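Local coordinates for alpha-catenin-like protein hmp-1 (Caenorhabditis elegans, PDB 5H5M) that links the cadherin-catenin complex of adherens junctions to actin filaments, and is required for cell migration and shape change during embryonic body enclosure and elongation, at residues V160-A163 with R164-Q168; D344-T347 with K348-E351. All coordinates share one frame; numbering follows the deposited sequence.

Contact 1: V160-A163 with R164-Q168; sequences VSVA and RLSCQ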
loop_
_atom_site.group_PDB
_atom_site.type_symbol
_atom_site.label_atom_id
_atom_site.label_comp_id
_atom_site.label_asym_id
_atom_site.label_seq_id
_atom_site.Cartn_x
_atom_site.Cartn_y
_atom_site.Cartn_z
ATOM N N VAL A 160 -1.738 -4.855 -10.945
ATOM C CA VAL A 160 -2.726 -4.304 -11.863
ATOM C C VAL A 160 -3.999 -3.942 -11.105
ATOM O O VAL A 160 -4.514 -2.831 -11.227
ATOM C CB VAL A 160 -3.056 -5.292 -13.005
ATOM C CG1 VAL A 160 -4.358 -4.906 -13.695
ATOM C CG2 VAL A 160 -1.907 -5.342 -14.010
ATOM N N SER A 161 -4.486 -4.886 -10.309
ATOM C CA SER A 161 -5.687 -4.691 -9.509
ATOM C C SER A 161 -5.538 -3.544 -8.512
ATOM O O SER A 161 -6.433 -2.712 -8.373
ATOM C CB SER A 161 -6.038 -5.983 -8.770
ATOM O OG SER A 161 -7.115 -5.780 -7.875
ATOM N N VAL A 162 -4.404 -3.510 -7.819
ATOM C CA VAL A 162 -4.131 -2.466 -6.836
ATOM C C VAL A 162 -4.045 -1.088 -7.497
ATOM O O VAL A 162 -4.560 -0.101 -6.962
ATOM C CB VAL A 162 -2.825 -2.758 -6.062
ATOM C CG1 VAL A 162 -2.413 -1.563 -5.218
ATOM C CG2 VAL A 162 -2.997 -3.994 -5.189
ATOM N N ALA A 163 -3.404 -1.025 -8.661
ATOM C CA ALA A 163 -3.308 0.222 -9.415
ATOM C C ALA A 163 -4.690 0.790 -9.730
ATOM O O ALA A 163 -4.933 1.987 -9.567
ATOM C CB ALA A 163 -2.522 0.009 -10.703
ATOM N N ARG A 164 -5.594 -0.072 -10.181
ATOM C CA ARG A 164 -6.943 0.356 -10.532
ATOM C C ARG A 164 -7.753 0.733 -9.296
ATOM O O ARG A 164 -8.582 1.642 -9.346
ATOM C CB ARG A 164 -7.661 -0.737 -11.329
ATOM C CG ARG A 164 -7.115 -0.898 -12.742
ATOM C CD ARG A 164 -7.602 -2.179 -13.411
ATOM N NE ARG A 164 -7.199 -2.230 -14.813
ATOM C CZ ARG A 164 -7.109 -3.345 -15.531
ATOM N NH1 ARG A 164 -7.387 -4.519 -14.981
ATOM N NH2 ARG A 164 -6.731 -3.286 -16.801
ATOM N N LEU A 165 -7.504 0.039 -8.189
ATOM C CA LEU A 165 -8.186 0.326 -6.930
ATOM C C LEU A 165 -7.784 1.706 -6.412
ATOM O O LEU A 165 -8.601 2.432 -5.844
ATOM C CB LEU A 165 -7.870 -0.755 -5.888
ATOM C CG LEU A 165 -8.494 -0.645 -4.490
ATOM C CD1 LEU A 165 -9.947 -1.075 -4.514
ATOM C CD2 LEU A 165 -7.710 -1.468 -3.469
ATOM N N SER A 166 -6.523 2.067 -6.626
ATOM C CA SER A 166 -5.987 3.345 -6.164
ATOM C C SER A 166 -6.659 4.550 -6.823
ATOM O O SER A 166 -6.821 5.602 -6.201
ATOM C CB SER A 166 -4.480 3.405 -6.418
ATOM O OG SER A 166 -3.809 2.366 -5.729
ATOM N N CYS A 167 -7.049 4.389 -8.083
ATOM C CA CYS A 167 -7.579 5.493 -8.875
ATOM C C CYS A 167 -8.874 6.076 -8.304
ATOM O O CYS A 167 -9.181 7.248 -8.524
ATOM C CB CYS A 167 -7.798 5.035 -10.317
ATOM S SG CYS A 167 -6.252 4.674 -11.196
ATOM N N GLN A 168 -9.620 5.264 -7.563
ATOM C CA GLN A 168 -10.886 5.698 -6.977
ATOM C C GLN A 168 -10.707 6.830 -5.969
ATOM O O GLN A 168 -11.633 7.601 -5.725
ATOM C CB GLN A 168 -11.591 4.530 -6.283
ATOM C CG GLN A 168 -11.602 3.233 -7.060
ATOM C CD GLN A 168 -12.375 2.148 -6.335
ATOM O OE1 GLN A 168 -13.115 2.426 -5.390
ATOM N NE2 GLN A 168 -12.203 0.904 -6.770
#
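R164 N donates to V160 O at 3.1 Å, the first of three successive i to i+4 bonds that join V160-A163 to R164-Q168 near the C-terminal end of helix 142-166. This alpha helix belongs to the helical bundles of the M domain of a vinculin/alpha-catenin family protein. L165 N on S161 O and S166 N on V162 O carry the pattern on, whereas the further bond from S166 N to A163 O is weak, as are those of C167 N and Q168 N to the carbonyls three residues back.

On the side where R164 leaves the helix, its chain runs extended from CG to NE beside V160, the two side chains pointing the same way. With chi1 at 163°, V160 turns CG1 opposite the backbone N and over one face of the guanidinium, 3.3 Å from R164 NH1 and offset toward the rim. A branched aliphatic residue suits this place because it offers a methyl to the flat group without competing for its N-H donors; NH2 forms a salt bridge with E187 of helix 173-202.

A163 is buried, and its single methyl meets I179 and L227 of two other helices. S166 is buried too, facing I115 and L231, and a serine fits there because its hydroxyl can be satisfied within its own helix. Its chi1 of -60° sets OG beside the backbone N, from where OG donates back to V162 O. That carbonyl oxygen therefore takes two bonds, from opposite faces of its plane: S166 N on one, and on the other S166 OG at 2.9 Å.

Contact 2: D344-T347 with K348-E351; sequences DPKT and KEEE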
loop_
_atom_site.group_PDB
_atom_site.type_symbol
_atom_site.label_atom_id
_atom_site.label_comp_id
_atom_site.label_asym_id
_atom_site.label_seq_id
_atom_site.Cartn_x
_atom_site.Cartn_y
_atom_site.Cartn_z
ATOM N N ASP A 344 13.703 -26.351 22.071
ATOM C CA ASP A 344 12.862 -26.326 23.261
ATOM C C ASP A 344 12.262 -24.922 23.395
ATOM O O ASP A 344 12.679 -24.008 22.676
ATOM C CB ASP A 344 13.663 -26.722 24.513
ATOM C CG ASP A 344 14.905 -25.870 24.723
ATOM O OD1 ASP A 344 15.127 -24.918 23.949
ATOM O OD2 ASP A 344 15.655 -26.152 25.683
ATOM N N PRO A 345 11.264 -24.751 24.282
ATOM C CA PRO A 345 10.686 -23.421 24.516
ATOM C C PRO A 345 11.704 -22.312 24.807
ATOM O O PRO A 345 11.480 -21.173 24.399
ATOM C CB PRO A 345 9.785 -23.654 25.728
ATOM C CG PRO A 345 9.297 -25.046 25.529
ATOM C CD PRO A 345 10.446 -25.809 24.911
ATOM N N LYS A 346 12.800 -22.634 25.488
ATOM C CA LYS A 346 13.804 -21.623 25.804
ATOM C C LYS A 346 14.514 -21.107 24.550
ATOM O O LYS A 346 14.783 -19.911 24.430
ATOM C CB LYS A 346 14.834 -22.172 26.795
ATOM C CG LYS A 346 15.819 -21.121 27.285
ATOM C CD LYS A 346 15.080 -19.900 27.822
ATOM C CE LYS A 346 16.026 -18.748 28.109
ATOM N NZ LYS A 346 15.290 -17.547 28.596
ATOM N N THR A 347 14.819 -22.007 23.619
ATOM C CA THR A 347 15.468 -21.606 22.376
ATOM C C THR A 347 14.526 -20.746 21.539
ATOM O O THR A 347 14.940 -19.743 20.959
ATOM C CB THR A 347 15.924 -22.823 21.549
ATOM O OG1 THR A 347 16.903 -23.564 22.288
ATOM C CG2 THR A 347 16.537 -22.373 20.225
ATOM N N LYS A 348 13.256 -21.137 21.490
ATOM C CA LYS A 348 12.252 -20.361 20.772
ATOM C C LYS A 348 12.175 -18.942 21.318
ATOM O O LYS A 348 12.083 -17.980 20.557
ATOM C CB LYS A 348 10.877 -21.030 20.858
ATOM C CG LYS A 348 10.736 -22.293 20.021
ATOM C CD LYS A 348 9.342 -22.886 20.161
ATOM C CE LYS A 348 9.177 -24.141 19.318
ATOM N NZ LYS A 348 10.159 -25.192 19.702
ATOM N N GLU A 349 12.223 -18.819 22.643
ATOM C CA GLU A 349 12.179 -17.515 23.290
ATOM C C GLU A 349 13.407 -16.684 22.923
ATOM O O GLU A 349 13.289 -15.503 22.593
ATOM C CB GLU A 349 12.074 -17.667 24.809
ATOM C CG GLU A 349 11.784 -16.362 25.531
ATOM C CD GLU A 349 11.799 -16.503 27.043
ATOM O OE1 GLU A 349 12.095 -17.607 27.542
ATOM O OE2 GLU A 349 11.514 -15.503 27.732
ATOM N N GLU A 350 14.581 -17.308 22.970
ATOM C CA GLU A 350 15.825 -16.629 22.619
ATOM C C GLU A 350 15.810 -16.130 21.175
ATOM O O GLU A 350 16.241 -15.012 20.889
ATOM C CB GLU A 350 17.024 -17.557 22.832
ATOM C CG GLU A 350 17.308 -17.912 24.289
ATOM C CD GLU A 350 18.484 -18.864 24.436
ATOM O OE1 GLU A 350 19.025 -19.307 23.400
ATOM O OE2 GLU A 350 18.870 -19.169 25.584
ATOM N N GLU A 351 15.311 -16.961 20.267
ATOM C CA GLU A 351 15.296 -16.609 18.852
ATOM C C GLU A 351 14.192 -15.603 18.538
ATOM O O GLU A 351 14.337 -14.773 17.638
ATOM C CB GLU A 351 15.136 -17.863 17.990
ATOM C CG GLU A 351 16.253 -18.894 18.160
ATOM C CD GLU A 351 17.575 -18.479 17.519
ATOM O OE1 GLU A 351 18.410 -19.371 17.261
ATOM O OE2 GLU A 351 17.791 -17.272 17.273
#
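T347 and E351 lie side by side one turn apart, T347 CG2 resting 4.1 Å from E351 CG, while E351 N donates to T347 O. They belong to the N-terminal turns of helix 345-374, where D344 is the N-cap. K348 N donates to D344 O at 3.2 Å, and E349 N and E350 N bond in turn to P345 O and K346 O.

Over the next face, K346 reaches two glutamates. Its chain bends at chi2 (52°), bringing K346 NZ to E349 OE1 for a salt bridge that is long at 3.4 Å and weak as a hydrogen bond. E350 crosses K346 at about a right angle, and what it touches is the aliphatic part: E350 OE2 lies 3.8 Å from K346 CE. Lysine suits this exposed position, its methylenes packing while its ammonium pairs with E349 and probably also offsets the nearby charge of E350.

Behind this shell stands the cap, where the carboxylate of D344 probably also interacts well with the helix dipole. P345 fits the first helical position, where no backbone N-H is needed. Threonine suits its place because its hydroxyl adds a second donor to the cap beside the backbone N, while its methyl is left to pack along E351. A valine here lacks the hydroxyl, so the D344 carboxylate, held then by the backbone N alone of these two donors, would probably be freer to turn. Farther out, W343 packs on K348 and E351, and R335 of helix 305-339 pairs with the E351 carboxylate. At the cap itself, T347 N meets D344 OD1 from above the carboxylate plane at 2.9 Å; from the opposite face T347 OG1 reaches D344 OD1 on its syn side at 2.8 Å, 23° out of that plane.

Overall arrangement
From the N terminus, the chain reaches contact 1 first, near the C-terminal end of helix 142-166, and contact 2 much later, at the start of helix 345-374. Each is a local contact within one helix, so neither closes a long loop; they follow in series, neither nesting nor crossing. Contact 1 is buried, its helix packed against helices 92-122, 173-202 and 207-233. Contact 2 lies at the surface, just after the loop that follows helix 305-339, to which a salt bridge ties it. Their centres are about 42 Å apart and they do not touch: one lies near the end of a helix in the interior, the other at the start of a peripheral one.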